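Putative cell invasion protein with MAC/Perforin domain (Bacteroides thetaiotaomicron VPI-5482, PDB 3KK7) is of unknown function but belongs to the MAC/perforin family, and may act on membranes in a gut symbiont as pore-forming relatives do. Local coordinates at residues 325-328 and 332-335; 170-175 and 337-342; 150-155 and 225-230; 210-215 and 347-352; 179-184 and 531-536. One frame throughout, in Å; residues are numbered along the deposited sequence.

Contacts 1 to 4 lie within the MACPF region, and each involves its large bent antiparallel sheet; contact 5 joins that region to the C-terminal D3 domain. Contacts 1 and 2 share strand 334-338, with centres about 19 Å apart, and contact 1 nests inside the chain loop that contact 2 closes. Contacts 2 and 4, centres about 13 Å apart, probably share backbone hydrogen bonds at Thr214, with Leu173 and Gly342. Contact 4 nests inside the loop closed by contact 5, centres about 14 Å apart, where Phe349 touches Leu180 and Ala184. Contact 3 closes before contact 1 opens; its centre is about 51 Å from that of contact 5, so the set reaches across the chain to the domain junction.

Contact 1 (325-328 and 332-335); sequences QSLN and THTM
The His333 ring meets Leu327 at its edge: the carbonyl oxygen of Leu327 lies almost in the ring plane, directly ahead of the ring nitrogen. NE2 of His333 donates to O of Leu327 at 2.8 Å, and the N-H points nearly straight at the oxygen (165°). On the acceptor side the bond leaves the C=O at 134°, with the donor slightly tilted from the carbonyl plane. CG of His333 lies anti to its own carbonyl carbon (chi1 -68°), which carries the imidazole toward the Leu327 carbonyl. CB of Leu327 comes within 4.2 Å of the same NE2. Thr332 adds a looser touch, its OG1 3.5 Å from O of Ser326, while that hydroxyl is hydrogen-bonded to Asp329 O. A phenylalanine in place of His333 would probably leave the Leu327 carbonyl without this donor and the ring free to turn. The contact thus ties the two sides of a short connection between helix 321-326 and strand 334-338, and strand 157-173 lies against both sides, touching Leu327 through Val166 and His333 through Asn168.

Contact 2 (170-175 and 337-342); sequences MLNLQT and DLQDGG
A type II beta turn, Gln339 to Gly342, links strands 334-338 and 343-345 in the central MACPF sheet, and its first residue reaches across to strand 157-173. There the side-chain amides of Gln339 and Asn172 form a reciprocal pair. NE2 of Gln339 donates to OD1 of Asn172 at 2.8 Å, while ND2 of Asn172 donates to OE1 of Gln339 at 2.7 Å. Both N-H groups aim well, at angles of about 165°, and each acceptor lies close to the plane of the amide that donates to it. The amide planes are nevertheless 62° apart, so the pair is twisted: seen from Asn172 OD1, the donor stands above the carbonyl plane, and at OE1 of Gln339 it is tilted from that plane. The extended Gln339 chain, CG anti to its carbonyl carbon, projects the amide from the turn. Selenomethionine Met170 crosses this chain at about a right angle, its CG 3.4 Å from NE2 of Gln339 and its CE 3.5 Å from OE1 of Gln339. Within the turn, N of Gly342 bonds to O of Gln339 at 2.8 Å, and Gly341 has the positive phi that favours glycine. Tyr216 O of strand 211-218 also accepts from Gln339 NE2. The buried Gln339 amide is therefore gripped by three hydrogen bonds, two to Asn172 and one to Tyr216, which together fix its rotation and tie the turn after strand 334-338 to strand 157-173, across the intervening strand 211-218, without using any charged group.

Contact 3 (150-155 and 225-230); sequences NTDDSE and LFYGVD
The polar part of the contact is one hydrogen bond between side chains: OH of Tyr227 donates to OD2 of Asp152 at 3.2 Å. The carboxylate oxygen uses its anti lone pair, the one facing away from OD1, and lies at the ring edge, near the ring plane. OD2 of Asp152 also comes within 3.4 Å of CE1 of Tyr227. The carboxylate and ring planes are within 28° of parallel. With CG anti to the backbone N (chi1 -178°), the phenol reaches out from strand 220-230 to the loop. The van der Waals part falls to Val229, whose CG2 sits 3.4 Å from OD2 of Asp152, and to CB of Asp152, 3.5 Å from OH of Tyr227. Within the loop, Asp153 OD1 accepts from N of Glu155, forming an Asx turn. A leucine in place of Tyr227 would probably leave the Asp152 carboxylate without its phenol donor and open a gap beside it. This surface contact sets the loop between helix 133-146 and strand 157-173 against the end of strand 220-230, which pairs with strand 157-173 in the sheet; Val157, just after the loop, touches both Asp152 and Tyr227.

Contact 4 (210-215 and 347-352); sequences EFVLTG and SDFILE
Val212 and Phe349 form the tight part of this buried contact, the valine head meeting one face of the ring. CB of Val212 lies 3.8 Å from CE1 of Phe349, and its two methyls spread along the near rim. CG2 makes an off-centre CH-pi contact, 4.2 Å from the ring centroid and 29° off the normal; CG1 stands 4.0 Å from CZ of Phe349, also displaced toward the rim. Val212 holds CG1 anti to the backbone N (chi1 -173°) and CG2 anti to the carbonyl carbon, which turns both branches to the aromatic face. The looser part is Thr214, which offers just its methyl: CG2 approaches CZ of Phe349 at 4.2 Å, at the ring edge and near its plane. No solvent side is evident, since all three residues are buried. Leu180 of helix 177-186, Val80 and Tyr344 also touch the phenylalanine. Phe349 thereby packs the loop before helix 353-363 against strand 211-218 of the MACPF sheet. Because the touching groups are methyls, a methine and an aromatic ring, the contact probably rests on shape and on exclusion of water, with no polar bond between the two segments to set its direction.

Contact 5 (179-184 and 531-536); sequences ALRKIA and TLYQRY
Arg181 lies along one face of the Tyr533 ring, beginning with its CB, which stands 3.9 Å above the ring plane. This is a CH-pi contact: CB of Arg181 is 4.1 Å from the ring centroid, 18° off the normal, displaced toward the rim, with CE1 of Tyr533 its nearest atom at 3.9 Å. The chain then runs on past CG to CD, which closes on CD1 of Tyr533 at 3.7 Å. It bends about the CG-CD bond, and NE follows at 4.1 Å from the same CD1. The guanidinium is turned 53° against the ring, with CD1 of Tyr533 at its edge, so it is the aliphatic portion of the arginine, not a stacked cation, that faces the ring. The two residues join helix 177-186 of the MACPF region to helix 529-535 of the D3 domain, a surface contact at the junction between domains. Tyr533 has its CG between the backbone N and the carbonyl carbon (chi1 59°), which sends the ring out toward helix 177-186. On that helix its CE2 lies 3.8 Å from the backbone O of Arg181. At the tip, OH of Tyr533 reaches CG of Lys182 at 3.9 Å, although the CB of this lysine points away from helix 529-535. On the D3 side, Leu532 packs on Tyr491 and Tyr493 of strand 489-494, while Leu351 of contact 4 touches CD2 of the Tyr533 ring.

Contact 1 (325-328 and 332-335)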
# COMPACT_ATOMS: atom_id res chain seq x y z
N GLN A 325 -4.06 -34.18 11.65
CA GLN A 325 -2.96 -34.87 12.28
C GLN A 325 -1.65 -34.75 11.50
O GLN A 325 -0.61 -35.11 12.01
CB GLN A 325 -3.34 -36.31 12.63
CG GLN A 325 -3.63 -37.21 11.49
CD GLN A 325 -4.32 -38.51 11.94
OE1 GLN A 325 -5.18 -38.49 12.84
NE2 GLN A 325 -3.96 -39.63 11.32
N SER A 326 -1.70 -34.24 10.28
CA SER A 326 -0.48 -33.92 9.56
C SER A 326 0.20 -32.71 10.21
O SER A 326 1.41 -32.50 10.03
CB SER A 326 -0.79 -33.60 8.11
OG SER A 326 -1.28 -32.27 8.01
N LEU A 327 -0.58 -31.92 10.95
CA LEU A 327 -0.07 -30.69 11.58
C LEU A 327 0.85 -30.95 12.78
O LEU A 327 1.44 -30.03 13.32
CB LEU A 327 -1.22 -29.76 11.98
CG LEU A 327 -2.10 -29.21 10.84
CD1 LEU A 327 -3.26 -28.34 11.39
CD2 LEU A 327 -1.25 -28.44 9.83
N ASN A 328 0.96 -32.22 13.18
CA ASN A 328 1.90 -32.60 14.22
C ASN A 328 3.33 -32.48 13.77
O ASN A 328 4.23 -32.47 14.60
CB ASN A 328 1.64 -34.03 14.69
CG ASN A 328 0.31 -34.18 15.41
OD1 ASN A 328 -0.04 -33.36 16.28
ND2 ASN A 328 -0.43 -35.23 15.08
N THR A 332 5.43 -28.70 8.29
CA THR A 332 4.35 -28.46 7.35
C THR A 332 3.60 -27.15 7.62
O THR A 332 2.63 -26.83 6.93
CB THR A 332 3.36 -29.62 7.37
OG1 THR A 332 2.62 -29.60 8.60
CG2 THR A 332 4.09 -30.95 7.22
N HIS A 333 4.05 -26.39 8.61
CA HIS A 333 3.35 -25.18 9.00
C HIS A 333 3.61 -24.02 8.04
O HIS A 333 4.59 -24.03 7.30
CB HIS A 333 3.71 -24.84 10.44
CG HIS A 333 3.20 -25.83 11.42
ND1 HIS A 333 3.22 -25.62 12.78
CD2 HIS A 333 2.60 -27.04 11.24
CE1 HIS A 333 2.69 -26.66 13.40
NE2 HIS A 333 2.31 -27.54 12.48
N THR A 334 2.71 -23.05 8.01
CA THR A 334 2.89 -21.90 7.14
C THR A 334 2.21 -20.71 7.81
O THR A 334 1.73 -20.83 8.93
CB THR A 334 2.34 -22.16 5.73
OG1 THR A 334 2.77 -21.10 4.86
CG2 THR A 334 0.82 -22.25 5.72
N MSE A 335 2.21 -19.56 7.15
CA MSE A 335 1.48 -18.40 7.68
C MSE A 335 -0.03 -18.65 7.57
O MSE A 335 -0.51 -18.93 6.48
CB MSE A 335 1.85 -17.14 6.90
CG MSE A 335 1.06 -15.90 7.32
SE MSE A 335 1.76 -14.35 6.40
CE MSE A 335 0.29 -13.90 5.22

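Contact 2 (170-175 and 337-342)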
# COMPACT_ATOMS: atom_id res chain seq x y z
N MSE A 170 4.31 -17.52 16.24
CA MSE A 170 4.01 -16.11 16.22
C MSE A 170 5.32 -15.42 15.82
O MSE A 170 6.36 -15.69 16.42
CB MSE A 170 3.62 -15.77 17.64
CG MSE A 170 3.18 -14.41 17.87
SE MSE A 170 2.42 -14.25 19.69
CE MSE A 170 1.92 -12.35 19.48
N LEU A 171 5.29 -14.58 14.79
CA LEU A 171 6.50 -13.87 14.35
C LEU A 171 6.23 -12.41 14.29
O LEU A 171 5.19 -12.02 13.79
CB LEU A 171 6.95 -14.29 12.96
CG LEU A 171 7.84 -15.52 12.87
CD1 LEU A 171 6.99 -16.78 13.11
CD2 LEU A 171 8.48 -15.55 11.49
N ASN A 172 7.18 -11.61 14.76
CA ASN A 172 7.07 -10.16 14.73
C ASN A 172 8.35 -9.50 14.25
O ASN A 172 9.44 -9.92 14.62
CB ASN A 172 6.71 -9.64 16.11
CG ASN A 172 5.30 -10.01 16.52
OD1 ASN A 172 5.05 -11.13 17.00
ND2 ASN A 172 4.35 -9.08 16.32
N LEU A 173 8.20 -8.48 13.41
CA LEU A 173 9.30 -7.59 13.06
C LEU A 173 9.17 -6.38 13.94
O LEU A 173 8.05 -5.91 14.20
CB LEU A 173 9.21 -7.13 11.61
CG LEU A 173 10.23 -6.14 11.02
CD1 LEU A 173 11.59 -6.74 10.87
CD2 LEU A 173 9.69 -5.74 9.65
N GLN A 174 10.31 -5.88 14.40
CA GLN A 174 10.39 -4.66 15.19
C GLN A 174 9.75 -3.52 14.42
O GLN A 174 10.10 -3.30 13.28
CB GLN A 174 11.87 -4.34 15.42
CG GLN A 174 12.16 -2.98 16.06
CD GLN A 174 11.55 -2.85 17.42
OE1 GLN A 174 11.06 -1.78 17.76
NE2 GLN A 174 11.55 -3.92 18.20
N THR A 175 8.83 -2.79 15.03
CA THR A 175 8.19 -1.69 14.31
C THR A 175 8.32 -0.30 14.95
O THR A 175 7.63 0.62 14.53
CB THR A 175 6.72 -2.02 13.99
OG1 THR A 175 6.03 -2.32 15.19
CG2 THR A 175 6.66 -3.23 13.01
N ASP A 337 -2.67 -16.63 9.71
CA ASP A 337 -3.54 -15.52 10.15
C ASP A 337 -2.65 -14.36 10.55
O ASP A 337 -1.44 -14.53 10.65
CB ASP A 337 -4.43 -15.92 11.34
CG ASP A 337 -5.84 -15.28 11.30
OD1 ASP A 337 -5.95 -14.13 10.79
OD2 ASP A 337 -6.83 -15.92 11.78
N LEU A 338 -3.26 -13.21 10.80
CA LEU A 338 -2.52 -11.99 11.10
C LEU A 338 -2.76 -11.56 12.55
O LEU A 338 -3.83 -11.75 13.10
CB LEU A 338 -2.94 -10.87 10.15
CG LEU A 338 -2.66 -11.09 8.66
CD1 LEU A 338 -3.38 -10.06 7.81
CD2 LEU A 338 -1.15 -11.06 8.35
N GLN A 339 -1.73 -10.98 13.16
CA GLN A 339 -1.82 -10.36 14.46
C GLN A 339 -2.48 -9.02 14.29
O GLN A 339 -2.39 -8.41 13.23
CB GLN A 339 -0.43 -10.10 15.04
CG GLN A 339 0.32 -11.34 15.40
CD GLN A 339 1.68 -11.03 16.01
OE1 GLN A 339 1.83 -10.06 16.78
NE2 GLN A 339 2.67 -11.88 15.70
N ASP A 340 -3.13 -8.54 15.34
CA ASP A 340 -3.67 -7.20 15.30
C ASP A 340 -2.51 -6.26 15.00
O ASP A 340 -1.43 -6.37 15.58
CB ASP A 340 -4.34 -6.81 16.62
CG ASP A 340 -5.61 -7.60 16.91
OD1 ASP A 340 -6.05 -8.43 16.10
OD2 ASP A 340 -6.16 -7.40 18.01
N GLY A 341 -2.71 -5.35 14.06
CA GLY A 341 -1.64 -4.46 13.65
C GLY A 341 -0.45 -5.14 13.00
O GLY A 341 0.64 -4.59 13.02
N GLY A 342 -0.65 -6.34 12.44
CA GLY A 342 0.40 -7.10 11.76
C GLY A 342 0.68 -6.68 10.32
O GLY A 342 1.53 -7.28 9.66

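Contact 3 (150-155 and 225-230)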
# COMPACT_ATOMS: atom_id res chain seq x y z
N ASN A 150 -25.38 -17.49 -10.25
CA ASN A 150 -26.74 -17.47 -9.63
C ASN A 150 -27.74 -16.51 -10.25
O ASN A 150 -27.37 -15.45 -10.74
CB ASN A 150 -26.69 -17.05 -8.15
CG ASN A 150 -25.31 -17.03 -7.60
OD1 ASN A 150 -24.85 -18.01 -7.03
ND2 ASN A 150 -24.61 -15.91 -7.80
N THR A 151 -29.02 -16.87 -10.14
CA THR A 151 -30.15 -15.97 -10.39
C THR A 151 -30.62 -15.33 -9.08
O THR A 151 -31.55 -14.50 -9.09
CB THR A 151 -31.37 -16.74 -11.03
OG1 THR A 151 -31.12 -16.93 -12.43
CG2 THR A 151 -32.75 -16.02 -10.85
N ASP A 152 -29.97 -15.70 -7.97
CA ASP A 152 -30.48 -15.40 -6.61
C ASP A 152 -30.78 -13.93 -6.35
O ASP A 152 -30.04 -13.03 -6.79
CB ASP A 152 -29.52 -15.94 -5.55
CG ASP A 152 -29.51 -17.47 -5.48
OD1 ASP A 152 -30.59 -18.08 -5.60
OD2 ASP A 152 -28.41 -18.04 -5.28
N ASP A 153 -31.89 -13.70 -5.65
CA ASP A 153 -32.34 -12.38 -5.21
C ASP A 153 -31.46 -12.00 -4.03
O ASP A 153 -31.61 -12.54 -2.93
CB ASP A 153 -33.82 -12.48 -4.79
CG ASP A 153 -34.41 -11.16 -4.27
OD1 ASP A 153 -33.68 -10.15 -4.07
OD2 ASP A 153 -35.65 -11.15 -4.03
N SER A 154 -30.55 -11.06 -4.25
CA SER A 154 -29.64 -10.65 -3.19
C SER A 154 -30.32 -10.42 -1.81
O SER A 154 -29.67 -10.56 -0.78
CB SER A 154 -28.85 -9.39 -3.62
OG SER A 154 -29.66 -8.23 -3.50
N GLU A 155 -31.60 -10.08 -1.79
CA GLU A 155 -32.33 -9.89 -0.53
C GLU A 155 -32.31 -11.11 0.34
O GLU A 155 -32.32 -10.98 1.56
CB GLU A 155 -33.79 -9.59 -0.80
CG GLU A 155 -34.04 -8.24 -1.39
CD GLU A 155 -34.74 -7.33 -0.43
OE1 GLU A 155 -34.03 -6.78 0.47
OE2 GLU A 155 -35.99 -7.16 -0.57
N LEU A 225 -15.84 -20.99 3.16
CA LEU A 225 -16.78 -19.92 2.84
C LEU A 225 -18.11 -20.56 2.55
O LEU A 225 -18.17 -21.67 2.02
CB LEU A 225 -16.31 -19.12 1.63
CG LEU A 225 -14.88 -18.59 1.72
CD1 LEU A 225 -14.48 -18.03 0.37
CD2 LEU A 225 -14.80 -17.55 2.81
N PHE A 226 -19.18 -19.86 2.93
CA PHE A 226 -20.54 -20.34 2.76
C PHE A 226 -21.38 -19.33 1.97
O PHE A 226 -21.23 -18.09 2.10
CB PHE A 226 -21.23 -20.56 4.12
CG PHE A 226 -20.56 -21.58 5.00
CD1 PHE A 226 -19.37 -21.29 5.64
CD2 PHE A 226 -21.13 -22.79 5.23
CE1 PHE A 226 -18.77 -22.21 6.45
CE2 PHE A 226 -20.51 -23.71 6.03
CZ PHE A 226 -19.35 -23.41 6.65
N TYR A 227 -22.27 -19.88 1.15
CA TYR A 227 -23.21 -19.09 0.40
C TYR A 227 -24.60 -19.68 0.57
O TYR A 227 -24.87 -20.77 0.09
CB TYR A 227 -22.79 -19.04 -1.07
CG TYR A 227 -23.70 -18.19 -1.93
CD1 TYR A 227 -24.83 -18.72 -2.52
CD2 TYR A 227 -23.42 -16.82 -2.16
CE1 TYR A 227 -25.67 -17.93 -3.32
CE2 TYR A 227 -24.26 -16.03 -2.97
CZ TYR A 227 -25.37 -16.60 -3.54
OH TYR A 227 -26.21 -15.86 -4.32
N GLY A 228 -25.45 -18.96 1.31
CA GLY A 228 -26.83 -19.39 1.61
C GLY A 228 -27.95 -18.50 1.03
O GLY A 228 -27.83 -17.26 0.96
N VAL A 229 -29.04 -19.16 0.62
CA VAL A 229 -30.27 -18.46 0.27
C VAL A 229 -31.26 -18.71 1.41
O VAL A 229 -31.77 -19.82 1.58
CB VAL A 229 -30.83 -18.90 -1.08
CG1 VAL A 229 -32.19 -18.29 -1.34
CG2 VAL A 229 -29.84 -18.53 -2.18
N ASP A 230 -31.50 -17.66 2.21
CA ASP A 230 -32.38 -17.77 3.35
C ASP A 230 -33.81 -17.78 2.81
O ASP A 230 -34.24 -16.89 2.07
CB ASP A 230 -32.15 -16.62 4.33
CG ASP A 230 -32.71 -16.88 5.70
OD1 ASP A 230 -33.95 -16.97 5.86
OD2 ASP A 230 -31.89 -16.98 6.64

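Contact 4 (210-215 and 347-352)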
# COMPACT_ATOMS: atom_id res chain seq x y z
N GLU A 210 -0.45 -4.04 -1.06
CA GLU A 210 -0.57 -2.76 -0.38
C GLU A 210 0.12 -2.67 0.97
O GLU A 210 0.33 -1.58 1.47
CB GLU A 210 -2.05 -2.41 -0.22
CG GLU A 210 -2.92 -2.56 -1.52
CD GLU A 210 -3.60 -3.91 -1.59
OE1 GLU A 210 -2.98 -4.87 -1.13
OE2 GLU A 210 -4.76 -4.03 -2.06
N PHE A 211 0.50 -3.80 1.55
CA PHE A 211 0.99 -3.80 2.92
C PHE A 211 2.22 -4.67 3.13
O PHE A 211 2.54 -5.54 2.30
CB PHE A 211 -0.12 -4.26 3.84
CG PHE A 211 -1.29 -3.34 3.87
CD1 PHE A 211 -1.25 -2.18 4.62
CD2 PHE A 211 -2.44 -3.63 3.14
CE1 PHE A 211 -2.33 -1.31 4.63
CE2 PHE A 211 -3.52 -2.77 3.16
CZ PHE A 211 -3.46 -1.61 3.90
N VAL A 212 2.91 -4.41 4.24
CA VAL A 212 4.08 -5.21 4.62
C VAL A 212 3.78 -6.03 5.87
O VAL A 212 3.25 -5.51 6.86
CB VAL A 212 5.32 -4.35 4.84
CG1 VAL A 212 6.52 -5.21 5.06
CG2 VAL A 212 5.53 -3.46 3.65
N LEU A 213 4.09 -7.32 5.81
CA LEU A 213 3.87 -8.23 6.95
C LEU A 213 4.87 -7.95 8.11
O LEU A 213 6.05 -8.17 7.95
CB LEU A 213 4.00 -9.70 6.48
CG LEU A 213 2.83 -10.20 5.62
CD1 LEU A 213 3.24 -11.36 4.69
CD2 LEU A 213 1.60 -10.61 6.47
N THR A 214 4.36 -7.50 9.25
CA THR A 214 5.13 -7.27 10.47
C THR A 214 4.72 -8.19 11.63
O THR A 214 5.51 -8.36 12.58
CB THR A 214 4.96 -5.83 10.99
OG1 THR A 214 3.59 -5.59 11.33
CG2 THR A 214 5.42 -4.79 9.97
N GLY A 215 3.50 -8.75 11.58
CA GLY A 215 2.99 -9.61 12.67
C GLY A 215 1.99 -10.67 12.23
O GLY A 215 0.86 -10.38 11.86
N SER A 347 4.12 2.79 2.93
CA SER A 347 4.67 4.14 3.18
C SER A 347 5.55 4.22 4.42
O SER A 347 6.43 5.08 4.50
CB SER A 347 3.57 5.19 3.24
OG SER A 347 2.61 4.87 4.21
N ASP A 348 5.33 3.34 5.39
CA ASP A 348 6.23 3.27 6.55
C ASP A 348 7.62 2.74 6.24
O ASP A 348 8.50 2.92 7.05
CB ASP A 348 5.61 2.45 7.68
CG ASP A 348 4.65 3.27 8.52
OD1 ASP A 348 4.71 4.52 8.45
OD2 ASP A 348 3.82 2.67 9.26
N PHE A 349 7.81 2.13 5.07
CA PHE A 349 9.11 1.54 4.70
C PHE A 349 9.94 2.31 3.68
O PHE A 349 10.92 1.79 3.18
CB PHE A 349 8.88 0.10 4.24
CG PHE A 349 8.44 -0.77 5.36
CD1 PHE A 349 7.14 -0.73 5.79
CD2 PHE A 349 9.35 -1.54 6.05
CE1 PHE A 349 6.75 -1.47 6.86
CE2 PHE A 349 8.95 -2.28 7.14
CZ PHE A 349 7.66 -2.25 7.55
N ILE A 350 9.56 3.56 3.42
CA ILE A 350 10.26 4.41 2.45
C ILE A 350 10.47 5.79 3.04
O ILE A 350 9.72 6.21 3.91
CB ILE A 350 9.52 4.48 1.09
CG1 ILE A 350 8.08 4.94 1.24
CG2 ILE A 350 9.49 3.12 0.41
CD1 ILE A 350 7.35 4.96 -0.06
N LEU A 351 11.52 6.46 2.58
CA LEU A 351 11.90 7.76 3.13
C LEU A 351 11.28 8.94 2.40
O LEU A 351 11.14 10.03 2.98
CB LEU A 351 13.41 7.93 3.05
CG LEU A 351 14.26 6.95 3.82
CD1 LEU A 351 15.69 7.23 3.48
CD2 LEU A 351 13.99 7.15 5.29
N GLU A 352 10.92 8.73 1.13
CA GLU A 352 10.53 9.80 0.23
C GLU A 352 9.12 10.32 0.54
O GLU A 352 8.12 9.62 0.33
CB GLU A 352 10.58 9.29 -1.24
CG GLU A 352 11.97 8.83 -1.73
CD GLU A 352 12.38 7.40 -1.32
OE1 GLU A 352 11.61 6.65 -0.67
OE2 GLU A 352 13.52 7.02 -1.65

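Contact 5 (179-184 and 531-536)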
# COMPACT_ATOMS: atom_id res chain seq x y z
N ALA A 179 13.28 2.20 14.13
CA ALA A 179 13.61 0.98 13.46
C ALA A 179 13.17 1.06 11.99
O ALA A 179 13.95 0.80 11.09
CB ALA A 179 12.92 -0.20 14.15
N LEU A 180 11.91 1.43 11.77
CA LEU A 180 11.37 1.46 10.43
C LEU A 180 12.17 2.41 9.56
O LEU A 180 12.47 2.12 8.39
CB LEU A 180 9.89 1.83 10.42
CG LEU A 180 8.92 0.79 11.01
CD1 LEU A 180 7.50 1.25 10.81
CD2 LEU A 180 9.10 -0.59 10.44
N ARG A 181 12.61 3.51 10.11
CA ARG A 181 13.39 4.42 9.29
C ARG A 181 14.74 3.84 8.90
O ARG A 181 15.17 3.97 7.76
CB ARG A 181 13.47 5.81 9.91
CG ARG A 181 12.29 6.68 9.45
CD ARG A 181 12.47 8.14 9.86
NE ARG A 181 12.45 8.23 11.32
CZ ARG A 181 11.36 8.38 12.06
NH1 ARG A 181 10.15 8.49 11.50
NH2 ARG A 181 11.47 8.42 13.38
N LYS A 182 15.40 3.17 9.85
CA LYS A 182 16.66 2.51 9.56
C LYS A 182 16.48 1.52 8.43
O LYS A 182 17.34 1.46 7.53
CB LYS A 182 17.18 1.72 10.76
CG LYS A 182 18.11 2.47 11.64
CD LYS A 182 19.25 1.61 12.11
CE LYS A 182 20.25 2.46 12.78
NZ LYS A 182 20.88 3.49 11.89
N ILE A 183 15.37 0.76 8.47
CA ILE A 183 15.09 -0.25 7.44
C ILE A 183 14.91 0.42 6.09
O ILE A 183 15.48 -0.02 5.09
CB ILE A 183 13.88 -1.09 7.80
CG1 ILE A 183 14.19 -1.97 8.99
CG2 ILE A 183 13.44 -1.99 6.64
CD1 ILE A 183 12.99 -2.82 9.49
N ALA A 184 14.15 1.52 6.08
CA ALA A 184 13.87 2.30 4.86
C ALA A 184 15.17 2.78 4.19
O ALA A 184 15.38 2.57 2.98
CB ALA A 184 12.93 3.48 5.15
N THR A 531 21.09 11.32 9.65
CA THR A 531 21.10 12.78 9.52
C THR A 531 20.18 13.21 8.39
O THR A 531 19.36 14.13 8.53
CB THR A 531 22.53 13.34 9.29
OG1 THR A 531 23.28 13.24 10.50
CG2 THR A 531 22.52 14.82 8.81
N LEU A 532 20.26 12.52 7.27
CA LEU A 532 19.43 12.87 6.13
C LEU A 532 17.95 12.81 6.49
O LEU A 532 17.24 13.81 6.37
CB LEU A 532 19.73 11.95 4.95
CG LEU A 532 19.37 12.50 3.58
CD1 LEU A 532 20.13 13.84 3.34
CD2 LEU A 532 19.66 11.44 2.49
N TYR A 533 17.48 11.68 6.96
CA TYR A 533 16.05 11.57 7.21
C TYR A 533 15.58 12.25 8.49
O TYR A 533 14.39 12.47 8.68
CB TYR A 533 15.56 10.11 7.14
CG TYR A 533 16.18 9.09 8.08
CD1 TYR A 533 16.01 9.17 9.47
CD2 TYR A 533 16.87 7.98 7.58
CE1 TYR A 533 16.52 8.20 10.33
CE2 TYR A 533 17.41 7.01 8.45
CZ TYR A 533 17.23 7.13 9.83
OH TYR A 533 17.77 6.20 10.68
N GLN A 534 16.49 12.56 9.40
CA GLN A 534 16.06 13.27 10.62
C GLN A 534 15.96 14.77 10.39
O GLN A 534 15.17 15.44 11.07
CB GLN A 534 16.97 12.98 11.81
CG GLN A 534 16.81 11.58 12.31
CD GLN A 534 17.53 11.32 13.58
OE1 GLN A 534 18.40 12.08 14.02
NE2 GLN A 534 17.17 10.22 14.21
N ARG A 535 16.76 15.29 9.45
CA ARG A 535 16.90 16.72 9.28
C ARG A 535 16.52 17.22 7.90
O ARG A 535 16.43 18.43 7.72
CB ARG A 535 18.33 17.16 9.64
CG ARG A 535 18.72 16.95 11.15
CD ARG A 535 20.16 17.42 11.48
NE ARG A 535 20.44 18.72 10.85
CZ ARG A 535 21.65 19.23 10.60
NH1 ARG A 535 22.76 18.60 10.99
NH2 ARG A 535 21.75 20.41 9.98
N TYR A 536 16.28 16.33 6.94
CA TYR A 536 15.90 16.76 5.60
C TYR A 536 14.51 16.26 5.19
O TYR A 536 13.98 15.32 5.78
CB TYR A 536 16.96 16.34 4.56
CG TYR A 536 18.29 17.04 4.73
CD1 TYR A 536 19.16 16.67 5.73
CD2 TYR A 536 18.67 18.07 3.87
CE1 TYR A 536 20.39 17.32 5.90
CE2 TYR A 536 19.91 18.72 4.02
CZ TYR A 536 20.77 18.35 5.04
OH TYR A 536 21.99 18.98 5.23